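Local coordinates for aminoglycoside N(3)-acetyltransferase (Enterobacter cloacae, PDB 6NP3), which catalyses transfer of an acetyl group from acetyl-CoA to the 3-amino group of 2-deoxystreptamine antibiotics and probably confers resistance to gentamicin, kanamycin and tobramycin, at residues Asp37-Leu42 / Asn102-Thr107; Cys111-Ser114 / Ala119-Ala122; Val223-Arg228 / Ile259-Ala264; Arg228-Arg233 / Ala251-Ser256. All blocks are in the same frame, centred on the assembly; numbering follows the deposited sequence.

Interaction 1. Residues Asp37-Leu42 / Asn102-Thr107; sequences DGPQTL and NEFIRT
Pro39, near the start of helix 39-50, packs on Phe104 of helix 101-106 in a surface contact between two helices of the acetyltransferase fold. Pro39 CB lies over one face of the Phe104 ring, 3.8 Å from the ring centroid. The approach is 18° off the ring normal, a CH-pi contact. Pro39 CG reaches the rim of the same ring, 3.7 Å from Phe104 CE1. Gln40 takes the ring edge instead. Its OE1 lies near the ring plane, 3.7 Å from Phe104 CD2. The Gln40 chain starts with CG anti to the backbone N (chi1 -173°) and then bends at chi2, which carries the amide toward Phe104. A water bridges the two segments. It donates to Gln40 OE1 at 2.7 Å and to Phe104 O at 2.8 Å, so the helices share a polar link without a direct hydrogen bond. Gln40 NE2 is held by Asp44 OD1, which helps fix the amide. Leu29, which binds acetyl-CoA in another structure of this protein, lies with its side chain about 4 Å from that of Pro39. Val43, farther along helix 39-50, also touches Phe104 and Ile105, while Ile105 reaches Ala58 of strand 55-59.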
loop_
_atom_site.group_PDB
_atom_site.type_symbol
_atom_site.label_atom_id
_atom_site.label_comp_id
_atom_site.label_asym_id
_atom_site.label_seq_id
_atom_site.Cartn_x
_atom_site.Cartn_y
_atom_site.Cartn_z
ATOM N N ASP A 37 -20.555 8.966 9.586
ATOM C CA ASP A 37 -19.640 9.458 10.613
ATOM C C ASP A 37 -18.250 9.691 10.049
ATOM O O ASP A 37 -17.230 9.487 10.719
ATOM C CB ASP A 37 -19.588 8.504 11.795
ATOM C CG ASP A 37 -20.885 8.456 12.541
ATOM O OD1 ASP A 37 -21.325 9.523 13.007
ATOM O OD2 ASP A 37 -21.481 7.368 12.625
ATOM N N GLY A 38 -18.199 10.151 8.812
ATOM C CA GLY A 38 -16.946 10.416 8.162
ATOM C C GLY A 38 -16.216 9.149 7.777
ATOM O O GLY A 38 -16.793 8.059 7.751
ATOM N N PRO A 39 -14.923 9.275 7.463
ATOM C CA PRO A 39 -14.156 8.100 7.001
ATOM C C PRO A 39 -14.202 6.910 7.931
ATOM O O PRO A 39 -14.129 5.764 7.460
ATOM C CB PRO A 39 -12.734 8.651 6.859
ATOM C CG PRO A 39 -12.947 10.110 6.505
ATOM C CD PRO A 39 -14.146 10.525 7.343
ATOM N N GLN A 40 -14.349 7.139 9.236
ATOM C CA GLN A 40 -14.418 6.011 10.160
ATOM C C GLN A 40 -15.549 5.058 9.794
ATOM O O GLN A 40 -15.472 3.861 10.089
ATOM C CB GLN A 40 -14.643 6.500 11.589
ATOM C CG GLN A 40 -14.549 5.368 12.596
ATOM C CD GLN A 40 -13.131 4.828 12.689
ATOM O OE1 GLN A 40 -12.159 5.590 12.697
ATOM N NE2 GLN A 40 -13.004 3.515 12.764
ATOM N N THR A 41 -16.633 5.581 9.208
ATOM C CA THR A 41 -17.745 4.723 8.792
ATOM C C THR A 41 -17.274 3.636 7.835
ATOM O O THR A 41 -17.666 2.469 7.955
ATOM C CB THR A 41 -18.848 5.572 8.150
ATOM O OG1 THR A 41 -19.307 6.531 9.112
ATOM C CG2 THR A 41 -20.017 4.709 7.678
ATOM N N LEU A 42 -16.426 4.000 6.879
ATOM C CA LEU A 42 -15.910 3.020 5.937
ATOM C C LEU A 42 -14.877 2.107 6.569
ATOM O O LEU A 42 -14.855 0.916 6.252
ATOM C CB LEU A 42 -15.348 3.736 4.723
ATOM C CG LEU A 42 -14.757 2.836 3.643
ATOM C CD1 LEU A 42 -15.691 1.798 3.143
ATOM C CD2 LEU A 42 -14.305 3.733 2.475
ATOM N N ASN A 102 -6.192 6.432 5.516
ATOM C CA ASN A 102 -5.130 5.641 6.127
ATOM C C ASN A 102 -4.827 6.083 7.547
ATOM O O ASN A 102 -4.443 5.255 8.377
ATOM C CB ASN A 102 -3.900 5.643 5.228
ATOM C CG ASN A 102 -4.081 4.757 4.044
ATOM O OD1 ASN A 102 -4.776 3.740 4.123
ATOM N ND2 ASN A 102 -3.441 5.109 2.940
ATOM N N GLU A 103 -4.987 7.363 7.856
ATOM C CA GLU A 103 -4.770 7.790 9.234
ATOM C C GLU A 103 -5.823 7.205 10.165
ATOM O O GLU A 103 -5.517 6.911 11.322
ATOM C CB GLU A 103 -4.716 9.320 9.281
ATOM C CG GLU A 103 -4.523 9.930 10.664
ATOM C CD GLU A 103 -3.155 9.666 11.269
ATOM O OE1 GLU A 103 -2.886 10.194 12.378
ATOM O OE2 GLU A 103 -2.327 8.937 10.661
ATOM N N PHE A 104 -7.049 7.003 9.666
ATOM C CA PHE A 104 -8.082 6.347 10.457
ATOM C C PHE A 104 -7.762 4.871 10.636
ATOM O O PHE A 104 -7.959 4.319 11.718
ATOM C CB PHE A 104 -9.454 6.510 9.797
ATOM C CG PHE A 104 -9.955 7.925 9.785
ATOM C CD1 PHE A 104 -9.567 8.802 8.793
ATOM C CD2 PHE A 104 -10.791 8.387 10.786
ATOM C CE1 PHE A 104 -10.004 10.116 8.792
ATOM C CE2 PHE A 104 -11.240 9.690 10.787
ATOM C CZ PHE A 104 -10.852 10.557 9.797
ATOM N N ILE A 105 -7.281 4.204 9.586
ATOM C CA ILE A 105 -6.885 2.806 9.729
ATOM C C ILE A 105 -5.781 2.660 10.771
ATOM O O ILE A 105 -5.846 1.822 11.681
ATOM C CB ILE A 105 -6.467 2.231 8.360
ATOM C CG1 ILE A 105 -7.674 2.174 7.412
ATOM C CG2 ILE A 105 -5.852 0.849 8.537
ATOM C CD1 ILE A 105 -7.355 1.683 6.007
ATOM N N ARG A 106 -4.721 3.445 10.631
ATOM C CA ARG A 106 -3.560 3.197 11.467
ATOM C C ARG A 106 -3.810 3.522 12.939
ATOM O O ARG A 106 -3.154 2.939 13.804
ATOM C CB ARG A 106 -2.328 3.918 10.917
ATOM C CG ARG A 106 -2.267 5.395 11.196
ATOM C CD ARG A 106 -1.330 5.713 12.354
ATOM N NE ARG A 106 -1.340 7.138 12.644
ATOM C CZ ARG A 106 -0.957 7.662 13.796
ATOM N NH1 ARG A 106 -0.429 6.882 14.723
ATOM N NH2 ARG A 106 -1.044 8.970 13.982
ATOM N N THR A 107 -4.741 4.425 13.248
ATOM C CA THR A 107 -5.090 4.730 14.637
ATOM C C THR A 107 -6.174 3.821 15.213
ATOM O O THR A 107 -6.567 3.996 16.375
ATOM C CB THR A 107 -5.520 6.203 14.773
ATOM O OG1 THR A 107 -6.610 6.480 13.893
ATOM C CG2 THR A 107 -4.350 7.134 14.493
HETATM O O HOH W 1 -9.887 4.519 13.701
#

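Interaction 2. Residues Cys111-Ser114 / Ala119-Ala122. Unlike the reference sequence in segment 111-114: Ser114 (reference Thr).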
loop_
_atom_site.group_PDB
_atom_site.type_symbol
_atom_site.label_atom_id
_atom_site.label_comp_id
_atom_site.label_asym_id
_atom_site.label_seq_id
_atom_site.Cartn_x
_atom_site.Cartn_y
_atom_site.Cartn_z
ATOM N N CYS A 111 -4.459 -1.853 15.792
ATOM C CA CYS A 111 -3.733 -1.837 14.530
ATOM C C CYS A 111 -2.253 -2.030 14.815
ATOM O O CYS A 111 -1.705 -1.458 15.763
ATOM C CB CYS A 111 -3.971 -0.514 13.803
ATOM S SG CYS A 111 -3.363 -0.485 12.167
ATOM N N ARG A 112 -1.599 -2.840 13.995
ATOM C CA ARG A 112 -0.160 -2.972 14.047
ATOM C C ARG A 112 0.460 -2.198 12.890
ATOM O O ARG A 112 -0.161 -2.001 11.841
ATOM C CB ARG A 112 0.228 -4.443 13.966
ATOM C CG ARG A 112 -0.389 -5.293 15.046
ATOM C CD ARG A 112 0.043 -4.893 16.447
ATOM N NE ARG A 112 -0.298 -5.981 17.355
ATOM C CZ ARG A 112 0.561 -6.906 17.770
ATOM N NH1 ARG A 112 1.834 -6.862 17.399
ATOM N NH2 ARG A 112 0.148 -7.868 18.580
ATOM N N ARG A 113 1.706 -1.775 13.075
ATOM C CA ARG A 113 2.371 -0.895 12.119
ATOM C C ARG A 113 3.754 -1.422 11.780
ATOM O O ARG A 113 4.515 -1.777 12.684
ATOM C CB ARG A 113 2.505 0.516 12.714
ATOM C CG ARG A 113 3.217 1.569 11.861
ATOM C CD ARG A 113 2.208 2.407 11.183
ATOM N NE ARG A 113 2.634 3.570 10.408
ATOM C CZ ARG A 113 2.575 4.831 10.824
ATOM N NH1 ARG A 113 2.213 5.138 12.080
ATOM N NH2 ARG A 113 2.869 5.794 9.944
ATOM N N SER A 114 4.100 -1.438 10.492
ATOM C CA SER A 114 5.408 -1.944 10.106
ATOM C C SER A 114 6.492 -0.891 10.321
ATOM O O SER A 114 6.238 0.314 10.352
ATOM C CB SER A 114 5.406 -2.468 8.678
ATOM O OG SER A 114 5.552 -1.418 7.733
ATOM N N ALA A 119 7.849 3.024 3.574
ATOM C CA ALA A 119 6.934 2.012 3.060
ATOM C C ALA A 119 5.964 1.486 4.115
ATOM O O ALA A 119 5.311 0.464 3.888
ATOM C CB ALA A 119 7.744 0.854 2.474
ATOM N N SER A 120 5.735 2.226 5.181
ATOM C CA SER A 120 5.070 1.654 6.331
ATOM C C SER A 120 3.684 1.126 6.005
ATOM O O SER A 120 2.881 1.779 5.343
ATOM C CB SER A 120 4.970 2.697 7.433
ATOM O OG SER A 120 4.472 2.139 8.644
ATOM N N MET A 121 3.394 -0.047 6.560
ATOM C CA MET A 121 2.139 -0.755 6.358
ATOM C C MET A 121 1.420 -0.950 7.688
ATOM O O MET A 121 2.047 -1.299 8.695
ATOM C CB MET A 121 2.427 -2.144 5.772
ATOM C CG MET A 121 3.182 -2.152 4.463
ATOM S SD MET A 121 2.125 -1.824 3.071
ATOM C CE MET A 121 3.348 -1.528 1.806
ATOM N N ALA A 122 0.096 -0.802 7.668
ATOM C CA ALA A 122 -0.737 -0.957 8.848
ATOM C C ALA A 122 -1.620 -2.175 8.647
ATOM O O ALA A 122 -2.125 -2.385 7.550
ATOM C CB ALA A 122 -1.602 0.282 9.034
#
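Ser114 and Ser120 knit together the end of the hairpin next to its connecting loop. Ser114 N donates to Met121 O at 2.7 Å, with the N-H in the carbonyl plane. In the Ser114 conformer given here, Met121 N donates in return to Ser114 OG at 2.8 Å, with an N-H...O angle of 162°. In that conformer chi1 of 82° sets OG between the backbone N and the carbonyl carbon, and OG also bonds to His135 ND1. Ser120 OG donates to Ser114 O at 3.1 Å, tilted 30° from the carbonyl plane. It also accepts from Arg113 NE at 2.9 Å, so two bonds grip this buried hydroxyl. The guanidinium of Arg113 is held further by Ala92 O and Ser61 O. The other end is looser. Cys111 SG packs on Ala122 CB at 3.7 Å, and Ala122 CA makes a CA-H...O contact of 3.2 Å with Arg112 O. The exposed Arg112 touches Ala128, Ala129 and Val132 of helix 128-132. Arg113 and Ala122 form a non-hydrogen-bonded antiparallel pair. This is a beta hairpin at the edge of the mixed sheet, where strand 112-113 is outermost and strand 121-124 lies between it and strand 55-59.

Interaction 3. Residues Val223-Arg228 / Ile259-Ala264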
loop_
_atom_site.group_PDB
_atom_site.type_symbol
_atom_site.label_atom_id
_atom_site.label_comp_id
_atom_site.label_asym_id
_atom_site.label_seq_id
_atom_site.Cartn_x
_atom_site.Cartn_y
_atom_site.Cartn_z
ATOM N N VAL A 223 3.168 0.209 -12.857
ATOM C CA VAL A 223 1.994 -0.245 -12.104
ATOM C C VAL A 223 0.722 0.105 -12.863
ATOM O O VAL A 223 -0.172 -0.731 -13.058
ATOM C CB VAL A 223 1.991 0.385 -10.701
ATOM C CG1 VAL A 223 0.663 0.124 -9.986
ATOM C CG2 VAL A 223 3.133 -0.140 -9.912
ATOM N N GLU A 224 0.611 1.366 -13.286
ATOM C CA GLU A 224 -0.584 1.807 -13.995
ATOM C C GLU A 224 -0.759 1.070 -15.306
ATOM O O GLU A 224 -1.879 0.673 -15.659
ATOM C CB GLU A 224 -0.533 3.319 -14.223
ATOM C CG GLU A 224 -1.737 3.833 -14.978
ATOM C CD GLU A 224 -1.827 5.342 -15.057
ATOM O OE1 GLU A 224 -1.080 6.049 -14.349
ATOM O OE2 GLU A 224 -2.677 5.814 -15.839
ATOM N N ARG A 225 0.313 0.914 -16.069
ATOM C CA ARG A 225 0.185 0.251 -17.355
ATOM C C ARG A 225 -0.201 -1.209 -17.185
ATOM O O ARG A 225 -1.025 -1.728 -17.947
ATOM C CB ARG A 225 1.481 0.397 -18.142
ATOM C CG ARG A 225 1.830 1.857 -18.475
ATOM C CD ARG A 225 2.473 2.040 -19.889
ATOM N NE ARG A 225 1.676 1.325 -20.878
ATOM C CZ ARG A 225 2.144 0.417 -21.722
ATOM N NH1 ARG A 225 3.439 0.129 -21.767
ATOM N NH2 ARG A 225 1.309 -0.191 -22.547
ATOM N N ILE A 226 0.401 -1.893 -16.208
ATOM C CA ILE A 226 0.057 -3.289 -15.952
ATOM C C ILE A 226 -1.400 -3.403 -15.530
ATOM O O ILE A 226 -2.141 -4.244 -16.044
ATOM C CB ILE A 226 0.983 -3.884 -14.882
ATOM C CG1 ILE A 226 2.425 -3.969 -15.378
ATOM C CG2 ILE A 226 0.466 -5.237 -14.443
ATOM C CD1 ILE A 226 3.387 -4.197 -14.262
ATOM N N ALA A 227 -1.823 -2.567 -14.582
ATOM C CA ALA A 227 -3.168 -2.698 -14.034
ATOM C C ALA A 227 -4.227 -2.387 -15.084
ATOM O O ALA A 227 -5.256 -3.072 -15.155
ATOM C CB ALA A 227 -3.303 -1.781 -12.826
ATOM N N ARG A 228 -4.000 -1.374 -15.918
ATOM C CA ARG A 228 -4.960 -1.089 -16.983
ATOM C C ARG A 228 -5.106 -2.278 -17.922
ATOM O O ARG A 228 -6.224 -2.650 -18.302
ATOM C CB ARG A 228 -4.523 0.128 -17.803
ATOM C CG ARG A 228 -4.827 1.472 -17.229
ATOM C CD ARG A 228 -4.465 2.614 -18.191
ATOM N NE ARG A 228 -4.399 3.880 -17.463
ATOM C CZ ARG A 228 -5.462 4.526 -16.998
ATOM N NH1 ARG A 228 -6.675 4.033 -17.191
ATOM N NH2 ARG A 228 -5.314 5.665 -16.339
ATOM N N ILE A 259 4.409 -9.632 -13.403
ATOM C CA ILE A 259 5.730 -10.208 -13.648
ATOM C C ILE A 259 5.844 -10.638 -15.107
ATOM O O ILE A 259 6.837 -10.357 -15.793
ATOM C CB ILE A 259 5.995 -11.382 -12.686
ATOM C CG1 ILE A 259 6.032 -10.873 -11.240
ATOM C CG2 ILE A 259 7.278 -12.128 -13.055
ATOM C CD1 ILE A 259 5.943 -11.993 -10.221
ATOM N N GLU A 260 4.852 -11.393 -15.576
ATOM C CA GLU A 260 4.843 -11.833 -16.969
ATOM C C GLU A 260 4.842 -10.642 -17.922
ATOM O O GLU A 260 5.519 -10.669 -18.962
ATOM C CB GLU A 260 3.636 -12.739 -17.221
ATOM C CG GLU A 260 3.672 -14.024 -16.449
ATOM C CD GLU A 260 2.406 -14.855 -16.584
ATOM O OE1 GLU A 260 1.594 -14.597 -17.495
ATOM O OE2 GLU A 260 2.225 -15.780 -15.767
ATOM N N TRP A 261 4.088 -9.598 -17.602
ATOM C CA TRP A 261 3.947 -8.440 -18.475
ATOM C C TRP A 261 5.289 -7.749 -18.651
ATOM O O TRP A 261 5.704 -7.436 -19.777
ATOM C CB TRP A 261 2.920 -7.492 -17.851
ATOM C CG TRP A 261 2.457 -6.328 -18.640
ATOM C CD1 TRP A 261 1.285 -6.243 -19.335
ATOM C CD2 TRP A 261 3.092 -5.050 -18.766
ATOM N NE1 TRP A 261 1.157 -5.003 -19.902
ATOM C CE2 TRP A 261 2.257 -4.253 -19.575
ATOM C CE3 TRP A 261 4.295 -4.505 -18.292
ATOM C CZ2 TRP A 261 2.571 -2.941 -19.902
ATOM C CZ3 TRP A 261 4.604 -3.203 -18.619
ATOM C CH2 TRP A 261 3.748 -2.439 -19.423
ATOM N N LEU A 262 5.989 -7.504 -17.541
ATOM C CA LEU A 262 7.305 -6.888 -17.588
ATOM C C LEU A 262 8.304 -7.772 -18.318
ATOM O O LEU A 262 9.080 -7.286 -19.153
ATOM C CB LEU A 262 7.801 -6.594 -16.174
ATOM C CG LEU A 262 7.061 -5.457 -15.477
ATOM C CD1 LEU A 262 7.332 -5.505 -13.985
ATOM C CD2 LEU A 262 7.411 -4.090 -16.063
ATOM N N GLU A 263 8.323 -9.071 -18.022
ATOM C CA GLU A 263 9.333 -9.954 -18.616
ATOM C C GLU A 263 9.098 -10.200 -20.103
ATOM O O GLU A 263 10.058 -10.437 -20.850
ATOM C CB GLU A 263 9.394 -11.275 -17.848
ATOM C CG GLU A 263 10.007 -11.044 -16.465
ATOM C CD GLU A 263 10.048 -12.224 -15.506
ATOM O OE1 GLU A 263 9.587 -13.329 -15.840
ATOM O OE2 GLU A 263 10.534 -12.027 -14.362
ATOM N N ALA A 264 7.847 -10.074 -20.554
ATOM C CA ALA A 264 7.555 -10.178 -21.977
ATOM C C ALA A 264 8.030 -8.947 -22.737
ATOM O O ALA A 264 8.314 -9.032 -23.941
ATOM C CB ALA A 264 6.053 -10.382 -22.206
#
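Ile226 and Trp261 form the centre of a mainly apolar helix-helix contact on the periphery of the fold, about 17 Å from the centre of the chain to the centre of the contact. Ile226 CG1 sits over one face of the indole, 3.9 Å from the centroid of the six-membered ring, a CH-pi contact. Its closest ring atom is Trp261 CE3 at 3.5 Å. Ile226 CD1 runs on to the Leu262 side chain and meets CG at 4.1 Å. The helices are 222-233 and the C-terminal helix 251-265. Their short segments cross at 112°, with axes 10.4 Å apart at closest approach, so only a small patch of each meets the other. Trp261 CG is anti to the backbone N (chi1 -172°), which extends the indole toward helix 222-233. Arg225 closes the outer side. Its chain bends at chi2 and chi3 and brings the guanidinium to the ring edge, where Arg225 NH1 is 3.5 Å from Trp261 CH2. The two planes are 67° apart, and it is the indole edge that lies over a guanidinium face. Trp261 NE1 probably donates to Asp229 OD2, one turn on from Arg225. Arg265 adds a cation-pi contact to the indole.

Interaction 4. Residues Arg228-Arg233 / Ala251-Ser256; sequences RDYLAR and AADIVS
Tyr230 carries this contact alone from helix 222-233, and it meets helix 251-265 through one polar and one apolar partner. The polar part is a single hydrogen bond. Tyr230 OH donates to Asp253 OD2 at 2.7 Å. The carboxylate oxygen uses its anti lone pair, on the side away from OD1. It also lies at the edge of the phenol ring, in its plane, 3.3 Å from Tyr230 CE1. Ring and carboxylate planes are 61° apart. Asp253 CG is anti to the backbone N (chi1 -166°), which turns the acid toward the phenol. The bond gives the hydroxyl of the buried tyrosine a partner and fixes the far end of the ring.

The apolar part is a CH-pi contact. Ile254 CG1 stands over the centre of one ring face, 3.7 Å from the centroid and 13° off the normal. Ile254 CD1 reaches Tyr230 CD2 at 3.6 Å. Face and edge of the ring are thus both engaged by consecutive residues of one helix.

Phe257, one turn after Ile254, adds an edge-to-face ring contact with Tyr230. Val236 also touches the tyrosine. In the chain the two helices flank the antiparallel strands 237-241 and 244-250, so the contact brings together the helices before and after this edge of the mixed sheet. Ile254 packs on Leu170 of helix 170-176 and on Ile157 of strand 156-160, the neighbour of strand 244-250.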
loop_
_atom_site.group_PDB
_atom_site.type_symbol
_atom_site.label_atom_id
_atom_site.label_comp_id
_atom_site.label_asym_id
_atom_site.label_seq_id
_atom_site.Cartn_x
_atom_site.Cartn_y
_atom_site.Cartn_z
ATOM N N ARG A 228 -4.000 -1.374 -15.918
ATOM C CA ARG A 228 -4.960 -1.089 -16.983
ATOM C C ARG A 228 -5.106 -2.278 -17.922
ATOM O O ARG A 228 -6.224 -2.650 -18.302
ATOM C CB ARG A 228 -4.523 0.128 -17.803
ATOM C CG ARG A 228 -4.827 1.472 -17.229
ATOM C CD ARG A 228 -4.465 2.614 -18.191
ATOM N NE ARG A 228 -4.399 3.880 -17.463
ATOM C CZ ARG A 228 -5.462 4.526 -16.998
ATOM N NH1 ARG A 228 -6.675 4.033 -17.191
ATOM N NH2 ARG A 228 -5.314 5.665 -16.339
ATOM N N ASP A 229 -3.981 -2.853 -18.357
ATOM C CA ASP A 229 -4.024 -4.037 -19.208
ATOM C C ASP A 229 -4.777 -5.160 -18.512
ATOM O O ASP A 229 -5.724 -5.729 -19.069
ATOM C CB ASP A 229 -2.603 -4.474 -19.578
ATOM C CG ASP A 229 -2.268 -4.225 -21.038
ATOM O OD1 ASP A 229 -3.155 -3.834 -21.820
ATOM O OD2 ASP A 229 -1.102 -4.429 -21.423
ATOM N N TYR A 230 -4.434 -5.416 -17.246
ATOM C CA TYR A 230 -5.040 -6.527 -16.513
ATOM C C TYR A 230 -6.545 -6.362 -16.448
ATOM O O TYR A 230 -7.296 -7.311 -16.689
ATOM C CB TYR A 230 -4.461 -6.598 -15.105
ATOM C CG TYR A 230 -5.013 -7.682 -14.239
ATOM C CD1 TYR A 230 -4.508 -8.940 -14.309
ATOM C CD2 TYR A 230 -6.041 -7.435 -13.333
ATOM C CE1 TYR A 230 -4.977 -9.939 -13.466
ATOM C CE2 TYR A 230 -6.532 -8.421 -12.520
ATOM C CZ TYR A 230 -6.004 -9.667 -12.593
ATOM O OH TYR A 230 -6.505 -10.621 -11.740
ATOM N N LEU A 231 -6.994 -5.159 -16.127
ATOM C CA LEU A 231 -8.419 -4.929 -15.973
ATOM C C LEU A 231 -9.151 -5.004 -17.301
ATOM O O LEU A 231 -10.347 -5.305 -17.318
ATOM C CB LEU A 231 -8.656 -3.584 -15.296
ATOM C CG LEU A 231 -8.195 -3.551 -13.835
ATOM C CD1 LEU A 231 -8.274 -2.133 -13.275
ATOM C CD2 LEU A 231 -9.021 -4.491 -12.962
ATOM N N ALA A 232 -8.462 -4.787 -18.410
ATOM C CA ALA A 232 -9.087 -4.954 -19.713
ATOM C C ALA A 232 -9.185 -6.407 -20.124
ATOM O O ALA A 232 -9.888 -6.704 -21.096
ATOM C CB ALA A 232 -8.267 -4.221 -20.779
ATOM N N ARG A 233 -8.487 -7.311 -19.425
ATOM C CA ARG A 233 -8.313 -8.684 -19.857
ATOM C C ARG A 233 -8.845 -9.721 -18.883
ATOM O O ARG A 233 -8.679 -10.914 -19.150
ATOM C CB ARG A 233 -6.817 -8.972 -20.051
ATOM C CG ARG A 233 -6.218 -8.306 -21.275
ATOM C CD ARG A 233 -4.704 -8.450 -21.270
ATOM N NE ARG A 233 -4.074 -7.879 -22.460
ATOM C CZ ARG A 233 -3.548 -8.600 -23.444
ATOM N NH1 ARG A 233 -3.559 -9.923 -23.385
ATOM N NH2 ARG A 233 -2.999 -7.992 -24.485
ATOM N N ALA A 251 -4.934 -10.611 -5.615
ATOM C CA ALA A 251 -3.623 -9.972 -5.600
ATOM C C ALA A 251 -2.566 -10.862 -6.228
ATOM O O ALA A 251 -1.724 -10.399 -7.005
ATOM C CB ALA A 251 -3.216 -9.617 -4.171
ATOM N N ALA A 252 -2.555 -12.143 -5.873
ATOM C CA ALA A 252 -1.569 -13.037 -6.462
ATOM C C ALA A 252 -1.704 -13.071 -7.976
ATOM O O ALA A 252 -0.702 -13.118 -8.700
ATOM C CB ALA A 252 -1.705 -14.438 -5.874
ATOM N N ASP A 253 -2.940 -13.053 -8.474
ATOM C CA ASP A 253 -3.155 -13.120 -9.917
ATOM C C ASP A 253 -2.643 -11.870 -10.624
ATOM O O ASP A 253 -1.972 -11.979 -11.655
ATOM C CB ASP A 253 -4.628 -13.339 -10.228
ATOM C CG ASP A 253 -4.846 -13.747 -11.659
ATOM O OD1 ASP A 253 -4.312 -14.794 -12.064
ATOM O OD2 ASP A 253 -5.547 -13.015 -12.369
ATOM N N ILE A 254 -2.937 -10.674 -10.109
ATOM C CA ILE A 254 -2.467 -9.463 -10.788
ATOM C C ILE A 254 -0.952 -9.337 -10.707
ATOM O O ILE A 254 -0.312 -8.881 -11.657
ATOM C CB ILE A 254 -3.190 -8.194 -10.286
ATOM C CG1 ILE A 254 -2.993 -7.040 -11.296
ATOM C CG2 ILE A 254 -2.754 -7.822 -8.880
ATOM C CD1 ILE A 254 -3.767 -5.798 -10.998
ATOM N N VAL A 255 -0.346 -9.763 -9.601
ATOM C CA VAL A 255 1.109 -9.714 -9.492
ATOM C C VAL A 255 1.758 -10.705 -10.442
ATOM O O VAL A 255 2.743 -10.377 -11.122
ATOM C CB VAL A 255 1.548 -9.884 -8.025
ATOM C CG1 VAL A 255 3.053 -10.087 -7.928
ATOM C CG2 VAL A 255 1.116 -8.647 -7.236
ATOM N N SER A 256 1.244 -11.928 -10.532
ATOM C CA SER A 256 1.793 -12.853 -11.517
ATOM C C SER A 256 1.668 -12.281 -12.931
ATOM O O SER A 256 2.620 -12.325 -13.731
ATOM C CB SER A 256 1.080 -14.193 -11.401
ATOM O OG SER A 256 1.389 -14.815 -10.167
#

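In the fold
Interactions 3 and 4 join the same two helices, 222-233 and 251-265. Their centres are 8 Å apart, and interaction 4 is nested in the chain loop that interaction 3 closes. A probable hydrogen bond between Asp229 and Trp261 links them. Both are buried and set an isoleucine against an aromatic face, but interaction 4 adds a phenol-carboxylate bond and interaction 3 an arginine at the rim. Interactions 1 and 2 touch through helix 101-106 and strand 112-113, which are consecutive in the chain. Interaction 1 is at the surface and combines a proline-ring contact with a water bridge. Interaction 2 is buried, with direct backbone and serine bonds. It lies across the chain's centre from interactions 3 and 4.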